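Local coordinates for DNA repair and recombination protein RadB (Thermococcus kodakarensis, PDB 2CVH) that probably takes part in DNA repair and homologous recombination, binding DNA without promoting strand exchange and hydrolysing ATP only very weakly, at residues K177-L182 and L195-F200; S86-Q91 and T115-A120; G41-K46 and R69-E74; K47-D52 and S104-V109. One frame throughout, in Å; residues are numbered along the deposited sequence.

Contact 1 (K177-L182 and L195-F200)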
loop_
_atom_site.group_PDB
_atom_site.type_symbol
_atom_site.label_atom_id
_atom_site.label_comp_id
_atom_site.label_asym_id
_atom_site.label_seq_id
_atom_site.Cartn_x
_atom_site.Cartn_y
_atom_site.Cartn_z
ATOM N N LYS A 177 -11.759 2.367 0.935
ATOM C CA LYS A 177 -12.462 2.806 2.128
ATOM C C LYS A 177 -11.563 3.556 3.093
ATOM O O LYS A 177 -12.012 4.460 3.797
ATOM C CB LYS A 177 -13.098 1.605 2.829
ATOM C CG LYS A 177 -14.620 1.492 2.635
ATOM C CD LYS A 177 -15.017 1.657 1.183
ATOM C CE LYS A 177 -16.501 1.561 0.986
ATOM N NZ LYS A 177 -16.776 1.881 -0.444
ATOM N N ASP A 178 -10.307 3.142 3.165
ATOM C CA ASP A 178 -9.346 3.778 4.049
ATOM C C ASP A 178 -8.268 4.420 3.187
ATOM O O ASP A 178 -7.870 3.863 2.155
ATOM C CB ASP A 178 -8.732 2.752 5.001
ATOM C CG ASP A 178 -9.758 2.082 5.883
ATOM O OD1 ASP A 178 -10.899 2.581 5.927
ATOM O OD2 ASP A 178 -9.419 1.066 6.535
ATOM N N ILE A 179 -7.829 5.613 3.582
ATOM C CA ILE A 179 -6.823 6.338 2.828
ATOM C C ILE A 179 -5.853 7.001 3.791
ATOM O O ILE A 179 -6.263 7.726 4.710
ATOM C CB ILE A 179 -7.457 7.429 1.913
ATOM C CG1 ILE A 179 -8.489 6.800 0.962
ATOM C CG2 ILE A 179 -6.375 8.148 1.106
ATOM C CD1 ILE A 179 -8.921 7.702 -0.186
ATOM N N LEU A 180 -4.571 6.718 3.594
ATOM C CA LEU A 180 -3.513 7.284 4.409
ATOM C C LEU A 180 -2.572 8.084 3.510
ATOM O O LEU A 180 -2.111 7.592 2.461
ATOM C CB LEU A 180 -2.708 6.174 5.075
ATOM C CG LEU A 180 -2.972 5.678 6.483
ATOM C CD1 LEU A 180 -1.974 4.559 6.767
ATOM C CD2 LEU A 180 -2.796 6.796 7.475
ATOM N N ARG A 181 -2.282 9.320 3.913
ATOM C CA ARG A 181 -1.362 10.163 3.149
ATOM C C ARG A 181 -0.073 10.200 3.974
ATOM O O ARG A 181 -0.128 10.347 5.205
ATOM C CB ARG A 181 -1.906 11.587 2.996
ATOM C CG ARG A 181 -1.070 12.455 2.065
ATOM C CD ARG A 181 -1.532 13.924 2.047
ATOM N NE ARG A 181 -1.083 14.668 3.223
ATOM C CZ ARG A 181 -1.865 15.430 3.989
ATOM N NH1 ARG A 181 -3.159 15.557 3.712
ATOM N NH2 ARG A 181 -1.353 16.086 5.032
ATOM N N LEU A 182 1.071 9.993 3.333
ATOM C CA LEU A 182 2.310 10.035 4.079
ATOM C C LEU A 182 3.085 11.263 3.626
ATOM O O LEU A 182 3.240 11.503 2.428
ATOM C CB LEU A 182 3.133 8.770 3.843
ATOM C CG LEU A 182 2.503 7.392 4.016
ATOM C CD1 LEU A 182 3.621 6.384 3.923
ATOM C CD2 LEU A 182 1.784 7.235 5.336
ATOM N N LEU A 195 -4.629 10.202 8.270
ATOM C CA LEU A 195 -5.777 9.340 7.967
ATOM C C LEU A 195 -6.850 10.229 7.341
ATOM O O LEU A 195 -7.660 10.831 8.044
ATOM C CB LEU A 195 -6.326 8.723 9.247
ATOM C CG LEU A 195 -7.345 7.610 9.055
ATOM C CD1 LEU A 195 -6.782 6.508 8.152
ATOM C CD2 LEU A 195 -7.719 7.062 10.385
ATOM N N GLU A 196 -6.825 10.326 6.023
ATOM C CA GLU A 196 -7.766 11.161 5.299
ATOM C C GLU A 196 -9.134 10.549 5.151
ATOM O O GLU A 196 -10.130 11.252 4.962
ATOM C CB GLU A 196 -7.218 11.456 3.921
ATOM C CG GLU A 196 -5.861 12.020 3.995
ATOM C CD GLU A 196 -5.496 12.681 2.732
ATOM O OE1 GLU A 196 -5.673 12.044 1.672
ATOM O OE2 GLU A 196 -5.076 13.852 2.803
ATOM N N ARG A 197 -9.190 9.232 5.223
ATOM C CA ARG A 197 -10.449 8.576 5.065
ATOM C C ARG A 197 -10.388 7.247 5.750
ATOM O O ARG A 197 -9.396 6.509 5.650
ATOM C CB ARG A 197 -10.752 8.413 3.577
ATOM C CG ARG A 197 -12.101 7.780 3.306
ATOM C CD ARG A 197 -12.762 8.439 2.124
ATOM N NE ARG A 197 -12.397 7.840 0.854
ATOM C CZ ARG A 197 -12.382 8.494 -0.304
ATOM N NH1 ARG A 197 -12.697 9.781 -0.372
ATOM N NH2 ARG A 197 -12.102 7.842 -1.411
ATOM N N HIS A 198 -11.420 6.972 6.525
ATOM C CA HIS A 198 -11.487 5.711 7.204
ATOM C C HIS A 198 -12.924 5.453 7.512
ATOM O O HIS A 198 -13.738 6.375 7.587
ATOM C CB HIS A 198 -10.677 5.713 8.482
ATOM C CG HIS A 198 -10.313 4.343 8.959
ATOM N ND1 HIS A 198 -11.074 3.635 9.867
ATOM C CD2 HIS A 198 -9.256 3.552 8.653
ATOM C CE1 HIS A 198 -10.503 2.471 10.106
ATOM N NE2 HIS A 198 -9.400 2.395 9.381
ATOM N N ARG A 199 -13.216 4.193 7.750
ATOM C CA ARG A 199 -14.569 3.772 8.010
ATOM C C ARG A 199 -15.099 4.057 9.397
ATOM O O ARG A 199 -16.295 4.286 9.560
ATOM C CB ARG A 199 -14.697 2.290 7.663
ATOM C CG ARG A 199 -14.472 2.018 6.175
ATOM C CD ARG A 199 -13.327 1.055 5.944
ATOM N NE ARG A 199 -13.479 -0.159 6.736
ATOM C CZ ARG A 199 -12.667 -0.510 7.724
ATOM N NH1 ARG A 199 -11.634 0.264 8.040
ATOM N NH2 ARG A 199 -12.902 -1.630 8.398
ATOM N N PHE A 200 -14.235 4.018 10.404
ATOM C CA PHE A 200 -14.707 4.258 11.756
ATOM C C PHE A 200 -13.770 5.114 12.601
ATOM O O PHE A 200 -14.205 5.732 13.564
ATOM C CB PHE A 200 -15.024 2.929 12.461
ATOM C CG PHE A 200 -13.805 2.092 12.780
ATOM C CD1 PHE A 200 -13.163 2.214 14.016
ATOM C CD2 PHE A 200 -13.273 1.212 11.837
ATOM C CE1 PHE A 200 -12.006 1.478 14.305
ATOM C CE2 PHE A 200 -12.113 0.472 12.124
ATOM C CZ PHE A 200 -11.480 0.611 13.358
#
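Ile-179 faces Glu-196 and Arg-197 together, a classic beta bulge in the antiparallel hairpin of strands 178-184 and 190-197. The bond from Ile-179 N to Arg-197 O is short, 2.7 Å, whereas Ile-179 O receives two weak bonds, from Glu-196 N and Arg-197 N. Packing is tight around this point. Ile-179 and Arg-197 run side by side, pointing the same way, and Ile-179 CD1 lies over the rim of the guanidinium face, 3.4 Å from Arg-197 NH2; Tyr-174 adds a cation-pi contact to the arginine. On the other face of the sheet Leu-180 CD2 meets Leu-195 CD1 at 4.1 Å, both leucines touching Leu-12 of helix 7-12. The buried carboxylate of Asp-178 stacks on the ring of His-198, their planes 17° apart, and its OD2 makes a salt bridge of 2.8 Å to Arg-199 NH1. Arg-199 and Lys-177 mark the exposed end, where Lys-177 NZ bonds to Tyr-174 O. At the other end lies the partly exposed Arg-181, opposite Glu-196, whose OE1 is bonded to Tyr-26 OH. The remaining oxygen, Glu-196 OE2, is met on its anti side, out of the carboxylate plane, by Arg-181 NH1 at 2.7 Å, carboxylate and guanidinium planes 82° apart.

Contact 2 (S86-Q91 and T115-A120)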
loop_
_atom_site.group_PDB
_atom_site.type_symbol
_atom_site.label_atom_id
_atom_site.label_comp_id
_atom_site.label_asym_id
_atom_site.label_seq_id
_atom_site.Cartn_x
_atom_site.Cartn_y
_atom_site.Cartn_z
ATOM N N SER A 86 5.335 -4.575 -14.376
ATOM C CA SER A 86 6.133 -3.389 -14.691
ATOM C C SER A 86 5.749 -2.476 -15.873
ATOM O O SER A 86 5.504 -1.282 -15.671
ATOM C CB SER A 86 7.617 -3.779 -14.725
ATOM O OG SER A 86 7.984 -4.450 -13.521
ATOM N N ASP A 87 5.679 -3.005 -17.091
ATOM C CA ASP A 87 5.309 -2.170 -18.227
ATOM C C ASP A 87 3.798 -1.959 -18.304
ATOM O O ASP A 87 3.218 -1.930 -19.384
ATOM C CB ASP A 87 5.848 -2.734 -19.547
ATOM C CG ASP A 87 6.099 -1.643 -20.593
ATOM O OD1 ASP A 87 5.142 -1.241 -21.284
ATOM O OD2 ASP A 87 7.257 -1.176 -20.718
ATOM N N PHE A 88 3.167 -1.827 -17.142
ATOM C CA PHE A 88 1.735 -1.568 -17.015
ATOM C C PHE A 88 0.731 -2.229 -17.974
ATOM O O PHE A 88 -0.389 -1.729 -18.141
ATOM C CB PHE A 88 1.499 -0.048 -16.963
ATOM C CG PHE A 88 2.274 0.742 -18.005
ATOM C CD1 PHE A 88 1.888 0.732 -19.349
ATOM C CD2 PHE A 88 3.395 1.492 -17.639
ATOM C CE1 PHE A 88 2.604 1.454 -20.307
ATOM C CE2 PHE A 88 4.118 2.217 -18.591
ATOM C CZ PHE A 88 3.722 2.197 -19.925
ATOM N N LYS A 89 1.111 -3.352 -18.581
ATOM C CA LYS A 89 0.213 -4.075 -19.493
ATOM C C LYS A 89 -0.352 -5.355 -18.869
ATOM O O LYS A 89 -1.573 -5.517 -18.754
ATOM C CB LYS A 89 0.891 -4.370 -20.836
ATOM C CG LYS A 89 2.406 -4.408 -20.805
ATOM C CD LYS A 89 2.967 -3.635 -21.989
ATOM C CE LYS A 89 2.371 -2.226 -22.065
ATOM N NZ LYS A 89 2.982 -1.384 -23.136
ATOM N N GLU A 90 0.526 -6.256 -18.433
ATOM C CA GLU A 90 0.048 -7.476 -17.796
ATOM C C GLU A 90 -0.441 -7.184 -16.375
ATOM O O GLU A 90 -0.785 -8.097 -15.640
ATOM C CB GLU A 90 1.106 -8.601 -17.814
ATOM C CG GLU A 90 2.335 -8.386 -16.932
ATOM C CD GLU A 90 3.116 -9.672 -16.653
ATOM O OE1 GLU A 90 2.495 -10.756 -16.538
ATOM O OE2 GLU A 90 4.357 -9.597 -16.530
ATOM N N GLN A 91 -0.484 -5.899 -16.017
ATOM C CA GLN A 91 -0.942 -5.426 -14.708
ATOM C C GLN A 91 -2.343 -5.993 -14.429
ATOM O O GLN A 91 -2.526 -6.803 -13.521
ATOM C CB GLN A 91 -0.975 -3.891 -14.707
ATOM C CG GLN A 91 -0.382 -3.209 -13.472
ATOM C CD GLN A 91 -1.285 -3.269 -12.246
ATOM O OE1 GLN A 91 -1.609 -4.346 -11.743
ATOM N NE2 GLN A 91 -1.666 -2.109 -11.741
ATOM N N THR A 115 -0.114 4.316 -12.044
ATOM C CA THR A 115 -0.488 5.692 -12.355
ATOM C C THR A 115 0.500 6.511 -13.201
ATOM O O THR A 115 0.564 7.739 -13.075
ATOM C CB THR A 115 -0.905 6.485 -11.081
ATOM O OG1 THR A 115 -0.752 5.664 -9.914
ATOM C CG2 THR A 115 -2.367 6.902 -11.179
ATOM N N ALA A 116 1.228 5.837 -14.096
ATOM C CA ALA A 116 2.186 6.499 -14.995
ATOM C C ALA A 116 2.484 5.631 -16.221
ATOM O O ALA A 116 3.069 4.556 -16.099
ATOM C CB ALA A 116 3.479 6.836 -14.257
ATOM N N HIS A 117 2.027 6.070 -17.393
ATOM C CA HIS A 117 2.231 5.323 -18.640
ATOM C C HIS A 117 2.798 6.205 -19.756
ATOM O O HIS A 117 2.718 7.434 -19.698
ATOM C CB HIS A 117 0.916 4.719 -19.155
ATOM C CG HIS A 117 0.303 3.682 -18.265
ATOM N ND1 HIS A 117 -0.617 2.768 -18.730
ATOM C CD2 HIS A 117 0.447 3.431 -16.942
ATOM C CE1 HIS A 117 -1.015 1.998 -17.733
ATOM N NE2 HIS A 117 -0.383 2.381 -16.636
ATOM N N TYR A 118 3.255 5.553 -20.823
ATOM C CA TYR A 118 3.840 6.222 -21.984
ATOM C C TYR A 118 2.999 7.327 -22.643
ATOM O O TYR A 118 3.460 8.458 -22.790
ATOM C CB TYR A 118 4.217 5.183 -23.050
ATOM C CG TYR A 118 5.253 4.158 -22.622
ATOM C CD1 TYR A 118 6.312 4.502 -21.774
ATOM C CD2 TYR A 118 5.192 2.844 -23.093
ATOM C CE1 TYR A 118 7.288 3.559 -21.411
ATOM C CE2 TYR A 118 6.159 1.898 -22.735
ATOM C CZ TYR A 118 7.206 2.260 -21.899
ATOM O OH TYR A 118 8.177 1.332 -21.581
ATOM N N ARG A 119 1.765 7.000 -23.022
ATOM C CA ARG A 119 0.868 7.941 -23.708
ATOM C C ARG A 119 0.319 9.128 -22.891
ATOM O O ARG A 119 -0.792 9.603 -23.148
ATOM C CB ARG A 119 -0.292 7.167 -24.346
ATOM C CG ARG A 119 -0.557 7.488 -25.810
ATOM C CD ARG A 119 0.297 6.641 -26.752
ATOM N NE ARG A 119 -0.163 6.749 -28.137
ATOM C CZ ARG A 119 -1.296 6.220 -28.602
ATOM N NH1 ARG A 119 -2.096 5.529 -27.799
ATOM N NH2 ARG A 119 -1.658 6.429 -29.862
ATOM N N ALA A 120 1.095 9.587 -21.912
ATOM C CA ALA A 120 0.769 10.722 -21.041
ATOM C C ALA A 120 -0.683 11.199 -20.883
ATOM O O ALA A 120 -1.261 11.063 -19.802
ATOM C CB ALA A 120 1.664 11.907 -21.394
#
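The ring of Phe-88 has His-117 against one face and Asp-87 OD1 over the rim of the other, while Tyr-118 stands at its edge. Phenylalanine and imidazole form a face-to-face stack, centroids 3.8 Å apart and planes inclined by only 13°. The two side chains slide past each other in opposite directions, which brings Phe-88 CB over the imidazole, 3.5 Å from its centroid, and His-117 CB over the phenyl ring, a CH-pi contact each way. Tyr-118 completes a T-shaped pair: Phe-88 CZ points at the centre of the phenol face, 3.6 Å from Tyr-118 CD2, with the planes 76° apart. Phe-88 reaches this place with CG between its backbone N and carbonyl carbon, the crowded position (chi1 46°). An alanine here would probably leave the face of Tyr-118 without its mate and the imidazole of His-117 less fixed in its rotation, with the stacked ring gone. The polar rim belongs to Asp-87. Tyr-118 OH gives a weak hydrogen bond of 2.8 Å to Asp-87 OD2, and Lys-89 NZ makes a salt bridge to Asp-87 OD1. His-117 to Ala-120 form a type I turn, and His-117 also touches Glu-122. The whole is a surface aromatic cluster joining the approach to helix 90-101 with the loop that leaves strand 106-112, near the C-terminal ends of the parallel strands, the end of the sheet where RecA-like ATPases bind nucleotide; Ala-116 lies about 7 Å, side chain to side chain, from Tyr-29 of the predicted ATP site.

Contact 3 (G41-K46 and R69-E74)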
loop_
_atom_site.group_PDB
_atom_site.type_symbol
_atom_site.label_atom_id
_atom_site.label_comp_id
_atom_site.label_asym_id
_atom_site.label_seq_id
_atom_site.Cartn_x
_atom_site.Cartn_y
_atom_site.Cartn_z
ATOM N N GLY A 41 3.692 -6.585 5.707
ATOM C CA GLY A 41 3.817 -7.925 5.154
ATOM C C GLY A 41 4.762 -8.786 5.979
ATOM O O GLY A 41 4.423 -9.887 6.411
ATOM N N LEU A 42 5.935 -8.246 6.268
ATOM C CA LEU A 42 6.931 -8.955 7.054
ATOM C C LEU A 42 6.401 -9.466 8.407
ATOM O O LEU A 42 6.556 -10.642 8.745
ATOM C CB LEU A 42 8.159 -8.047 7.226
ATOM C CG LEU A 42 9.479 -8.456 7.899
ATOM C CD1 LEU A 42 9.523 -7.941 9.303
ATOM C CD2 LEU A 42 9.724 -9.975 7.820
ATOM N N LEU A 43 5.721 -8.611 9.156
ATOM C CA LEU A 43 5.206 -8.989 10.469
ATOM C C LEU A 43 3.917 -9.826 10.461
ATOM O O LEU A 43 3.552 -10.388 11.495
ATOM C CB LEU A 43 5.031 -7.725 11.327
ATOM C CG LEU A 43 6.272 -6.825 11.405
ATOM C CD1 LEU A 43 5.954 -5.596 12.207
ATOM C CD2 LEU A 43 7.434 -7.578 12.066
ATOM N N SER A 44 3.218 -9.901 9.325
ATOM C CA SER A 44 1.998 -10.714 9.245
ATOM C C SER A 44 2.336 -12.205 9.429
ATOM O O SER A 44 1.569 -12.952 10.040
ATOM C CB SER A 44 1.247 -10.494 7.922
ATOM O OG SER A 44 1.925 -11.028 6.803
ATOM N N GLY A 45 3.494 -12.628 8.920
ATOM C CA GLY A 45 3.909 -14.012 9.075
ATOM C C GLY A 45 3.402 -14.997 8.038
ATOM O O GLY A 45 3.739 -16.185 8.088
ATOM N N LYS A 46 2.643 -14.508 7.067
ATOM C CA LYS A 46 2.110 -15.365 6.025
ATOM C C LYS A 46 2.485 -14.793 4.685
ATOM O O LYS A 46 3.208 -13.803 4.609
ATOM C CB LYS A 46 0.592 -15.482 6.164
ATOM C CG LYS A 46 0.172 -15.792 7.590
ATOM C CD LYS A 46 -1.325 -15.727 7.772
ATOM C CE LYS A 46 -1.657 -15.617 9.250
ATOM N NZ LYS A 46 -0.978 -14.445 9.894
ATOM N N ARG A 69 15.223 -7.175 13.227
ATOM C CA ARG A 69 14.139 -7.453 14.154
ATOM C C ARG A 69 14.238 -8.941 14.551
ATOM O O ARG A 69 13.296 -9.527 15.096
ATOM C CB ARG A 69 12.806 -7.079 13.466
ATOM C CG ARG A 69 12.833 -5.613 12.935
ATOM C CD ARG A 69 11.731 -5.255 11.922
ATOM N NE ARG A 69 10.487 -4.919 12.597
ATOM C CZ ARG A 69 10.087 -3.684 12.869
ATOM N NH1 ARG A 69 10.818 -2.644 12.496
ATOM N NH2 ARG A 69 9.019 -3.500 13.642
ATOM N N GLY A 70 15.424 -9.512 14.313
ATOM C CA GLY A 70 15.722 -10.912 14.592
ATOM C C GLY A 70 14.762 -11.920 13.987
ATOM O O GLY A 70 14.468 -12.923 14.631
ATOM N N LEU A 71 14.385 -11.731 12.717
ATOM C CA LEU A 71 13.401 -12.590 12.031
ATOM C C LEU A 71 13.710 -13.701 11.012
ATOM O O LEU A 71 12.769 -14.353 10.544
ATOM C CB LEU A 71 12.327 -11.705 11.396
ATOM C CG LEU A 71 11.196 -11.249 12.297
ATOM C CD1 LEU A 71 10.254 -10.407 11.480
ATOM C CD2 LEU A 71 10.470 -12.455 12.864
ATOM N N ASN A 72 14.969 -13.958 10.678
ATOM C CA ASN A 72 15.300 -14.995 9.670
ATOM C C ASN A 72 14.807 -14.444 8.348
ATOM O O ASN A 72 13.641 -14.608 7.963
ATOM C CB ASN A 72 14.634 -16.352 9.954
ATOM C CG ASN A 72 14.985 -17.409 8.910
ATOM O OD1 ASN A 72 15.513 -17.106 7.837
ATOM N ND2 ASN A 72 14.673 -18.650 9.216
ATOM N N PRO A 73 15.709 -13.778 7.630
ATOM C CA PRO A 73 15.508 -13.132 6.339
ATOM C C PRO A 73 15.159 -14.009 5.163
ATOM O O PRO A 73 14.564 -13.523 4.201
ATOM C CB PRO A 73 16.832 -12.402 6.125
ATOM C CG PRO A 73 17.807 -13.317 6.767
ATOM C CD PRO A 73 17.122 -13.697 8.042
ATOM N N GLU A 74 15.555 -15.280 5.214
ATOM C CA GLU A 74 15.289 -16.198 4.112
ATOM C C GLU A 74 13.814 -16.581 4.076
ATOM O O GLU A 74 13.189 -16.579 3.024
ATOM C CB GLU A 74 16.173 -17.446 4.217
ATOM C CG GLU A 74 17.667 -17.190 4.105
ATOM C CD GLU A 74 18.151 -17.047 2.675
ATOM O OE1 GLU A 74 17.330 -16.824 1.763
ATOM O OE2 GLU A 74 19.378 -17.156 2.459
#
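Leu-71 and Leu-42 reach toward each other tip to tip, and one methyl, CD1 of Leu-71, does the touching for its side. It is pressed hard against Leu-42 CD1, at 3.4 Å closer than carbons usually pack, and lies 3.7 Å from Leu-42 CD2. CG of Leu-42 is anti to the backbone N (chi1 -175°), on the side of Leu-71, and the same side chain packs on Leu-62 and Ala-66 of helix 59-67. Leu-43, one residue on, crosses Leu-71 at about a right angle, its CD2 4.0 Å from Leu-71 CD1. Arg-69 is the third main contributor, mainly through NE and NH2 of its guanidinium. It too crosses Leu-43 at about a right angle, with Arg-69 NE 4.1 Å from Leu-43 CD2 and Arg-69 NH2 4.0 Å from Leu-43 CD1. Its polar end is anchored elsewhere, NH1 bonding to Arg-214 O. The contact is one of van der Waals packing, leucine methyls on each other and on a guanidinium, and hydrogen bonds serve the two backbones separately. Ser-44 OG bonds to Gly-41 O, in the carbonyl plane on a lone pair, near the end of helix 33-44, where Gly-45 turns to positive phi; Leu-42 O is taken by Arg-79. On the partner side Gly-70 is the C-prime residue of a Schellman motif ending helix 59-67, and Asn-72 is the N-cap of helix 73-79, its OD1 accepting weakly from Glu-74 N. The short connection between them, from Schellman motif to N-cap, packs on the last turn of helix 33-44, which follows the predicted P-loop.

Contact 4 (K47-D52 and S104-V109)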
loop_
_atom_site.group_PDB
_atom_site.type_symbol
_atom_site.label_atom_id
_atom_site.label_comp_id
_atom_site.label_asym_id
_atom_site.label_seq_id
_atom_site.Cartn_x
_atom_site.Cartn_y
_atom_site.Cartn_z
ATOM N N LYS A 47 2.008 -15.414 3.618
ATOM C CA LYS A 47 2.344 -14.938 2.289
ATOM C C LYS A 47 1.789 -13.553 1.978
ATOM O O LYS A 47 0.761 -13.128 2.515
ATOM C CB LYS A 47 1.913 -15.952 1.227
ATOM C CG LYS A 47 2.657 -17.287 1.304
ATOM C CD LYS A 47 1.949 -18.338 0.448
ATOM C CE LYS A 47 2.804 -19.584 0.215
ATOM N NZ LYS A 47 2.612 -20.103 -1.179
ATOM N N VAL A 48 2.492 -12.856 1.100
ATOM C CA VAL A 48 2.112 -11.533 0.692
ATOM C C VAL A 48 2.219 -11.530 -0.805
ATOM O O VAL A 48 3.293 -11.845 -1.334
ATOM C CB VAL A 48 3.118 -10.486 1.205
ATOM C CG1 VAL A 48 2.786 -9.098 0.655
ATOM C CG2 VAL A 48 3.132 -10.469 2.689
ATOM N N ALA A 49 1.114 -11.214 -1.485
ATOM C CA ALA A 49 1.117 -11.127 -2.945
ATOM C C ALA A 49 1.543 -9.690 -3.170
ATOM O O ALA A 49 0.875 -8.774 -2.706
ATOM C CB ALA A 49 -0.288 -11.366 -3.519
ATOM N N TYR A 50 2.639 -9.481 -3.878
ATOM C CA TYR A 50 3.134 -8.145 -4.080
ATOM C C TYR A 50 3.264 -7.857 -5.565
ATOM O O TYR A 50 4.111 -8.412 -6.251
ATOM C CB TYR A 50 4.474 -8.003 -3.331
ATOM C CG TYR A 50 4.895 -6.579 -3.020
ATOM C CD1 TYR A 50 5.197 -5.674 -4.059
ATOM C CD2 TYR A 50 5.009 -6.136 -1.694
ATOM C CE1 TYR A 50 5.598 -4.354 -3.788
ATOM C CE2 TYR A 50 5.415 -4.821 -1.407
ATOM C CZ TYR A 50 5.703 -3.933 -2.462
ATOM O OH TYR A 50 6.060 -2.618 -2.201
ATOM N N VAL A 51 2.360 -7.035 -6.078
ATOM C CA VAL A 51 2.366 -6.665 -7.488
ATOM C C VAL A 51 3.205 -5.405 -7.577
ATOM O O VAL A 51 2.766 -4.317 -7.188
ATOM C CB VAL A 51 0.934 -6.418 -8.009
ATOM C CG1 VAL A 51 0.969 -6.053 -9.476
ATOM C CG2 VAL A 51 0.076 -7.675 -7.786
ATOM N N ASP A 52 4.440 -5.578 -8.030
ATOM C CA ASP A 52 5.371 -4.481 -8.117
ATOM C C ASP A 52 5.585 -4.005 -9.517
ATOM O O ASP A 52 6.485 -4.468 -10.210
ATOM C CB ASP A 52 6.705 -4.870 -7.497
ATOM C CG ASP A 52 7.598 -3.669 -7.232
ATOM O OD1 ASP A 52 7.131 -2.505 -7.302
ATOM O OD2 ASP A 52 8.779 -3.883 -6.938
ATOM N N SER A 104 -5.891 -19.038 1.188
ATOM C CA SER A 104 -5.880 -18.842 2.628
ATOM C C SER A 104 -4.488 -18.759 3.273
ATOM O O SER A 104 -4.372 -18.556 4.482
ATOM C CB SER A 104 -6.713 -19.936 3.294
ATOM O OG SER A 104 -6.456 -21.193 2.677
ATOM N N ASN A 105 -3.439 -18.946 2.478
ATOM C CA ASN A 105 -2.065 -18.883 2.982
ATOM C C ASN A 105 -1.543 -17.450 3.006
ATOM O O ASN A 105 -0.519 -17.164 3.632
ATOM C CB ASN A 105 -1.123 -19.733 2.136
ATOM C CG ASN A 105 -1.043 -21.173 2.604
ATOM O OD1 ASN A 105 -0.966 -22.092 1.782
ATOM N ND2 ASN A 105 -1.011 -21.382 3.916
ATOM N N PHE A 106 -2.241 -16.572 2.290
ATOM C CA PHE A 106 -1.891 -15.159 2.206
ATOM C C PHE A 106 -2.479 -14.305 3.337
ATOM O O PHE A 106 -3.631 -14.510 3.764
ATOM C CB PHE A 106 -2.345 -14.607 0.859
ATOM C CG PHE A 106 -1.530 -15.088 -0.277
ATOM C CD1 PHE A 106 -1.537 -16.435 -0.632
ATOM C CD2 PHE A 106 -0.734 -14.208 -0.990
ATOM C CE1 PHE A 106 -0.760 -16.907 -1.698
ATOM C CE2 PHE A 106 0.048 -14.660 -2.054
ATOM C CZ PHE A 106 0.037 -16.018 -2.412
ATOM N N ALA A 107 -1.680 -13.350 3.816
ATOM C CA ALA A 107 -2.126 -12.436 4.867
ATOM C C ALA A 107 -2.352 -11.042 4.307
ATOM O O ALA A 107 -3.158 -10.288 4.851
ATOM C CB ALA A 107 -1.117 -12.366 5.999
ATOM N N LEU A 108 -1.785 -10.774 3.136
ATOM C CA LEU A 108 -1.849 -9.444 2.550
ATOM C C LEU A 108 -1.560 -9.419 1.066
ATOM O O LEU A 108 -0.824 -10.260 0.553
ATOM C CB LEU A 108 -0.764 -8.583 3.243
ATOM C CG LEU A 108 -0.551 -7.089 2.963
ATOM C CD1 LEU A 108 -1.712 -6.325 3.609
ATOM C CD2 LEU A 108 0.799 -6.617 3.548
ATOM N N VAL A 109 -2.116 -8.413 0.391
ATOM C CA VAL A 109 -1.884 -8.184 -1.037
ATOM C C VAL A 109 -1.395 -6.731 -1.076
ATOM O O VAL A 109 -1.898 -5.894 -0.327
ATOM C CB VAL A 109 -3.203 -8.305 -1.907
ATOM C CG1 VAL A 109 -2.913 -7.996 -3.366
ATOM C CG2 VAL A 109 -3.812 -9.706 -1.786
HETATM O O HOH W 1 -0.347 -21.138 -0.715
#
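Phe-106 lies flat beneath Lys-47, whose CB stands over the centre of the ring, 3.7 Å from the centroid and 6° off the normal. Ala-49 CB closes on Phe-106 CE2 at 3.6 Å, and Ala-49 N sits at the ring edge, in its plane. Lys-47 CD continues the cover, 3.7 Å from Phe-106 CE1. An alanine in place of Phe-106 would probably open a gap beside the methyl of Ala-49 and leave the aliphatic chain of Lys-47 without its flat support. Val-109 CG2 extends this face of the sheet toward Ala-49 CB; Val-48 CG1 and Leu-108 CD2 meet on the other, at 4.3 Å. Between the faces the two strands run parallel, joined by main-chain bonds from Lys-47 N to Asn-105 O, Ala-107 N to Lys-47 O and Ala-49 N to Leu-108 O. The second is short and nearly straight, 2.8 Å between Ala-107 N and Lys-47 O with 170° at the hydrogen. Lys-47 pairs with Phe-106 but Val-48 with Leu-108: the register slips by one in a beta bulge, where the chain turns a corner at Ala-107. At the polar rim a water links Lys-47 NZ to Asn-105 OD1, which it meets at 2.7 Å. Strand 80-83 bonds to the other edge of strand 47-52, through Val-48 and Tyr-50, and begins a beta-alpha-beta crossover that runs through helix 90-101 to strand 106-112, passing over strand 47-52 between them in the sheet. Leu-98 of that helix packs on Ala-49, while Leu-108 rests on Leu-2 and Pro-148.

Overall arrangement
Contacts 1 and 4 belong to one mixed sheet, on opposite sides of the chain's centre and 21 Å apart between centres. Contact 4 is buried and mostly apolar between parallel strands; contact 1, antiparallel and partly buried, relies more on charged pairs, yet both carry a bulge. Contacts 2 and 3 tie loops and helix ends farther out, each about 18 Å from the chain's centre: contact 2 by stacked rings at the surface, contact 3 by leucine methyls and an arginine guanidinium. Both touch contact 4. Gln-91 packs on Val-51, while Gly-41 and Lys-46 lie against Val-48 and Ala-107. Contact 1 touches none of the others.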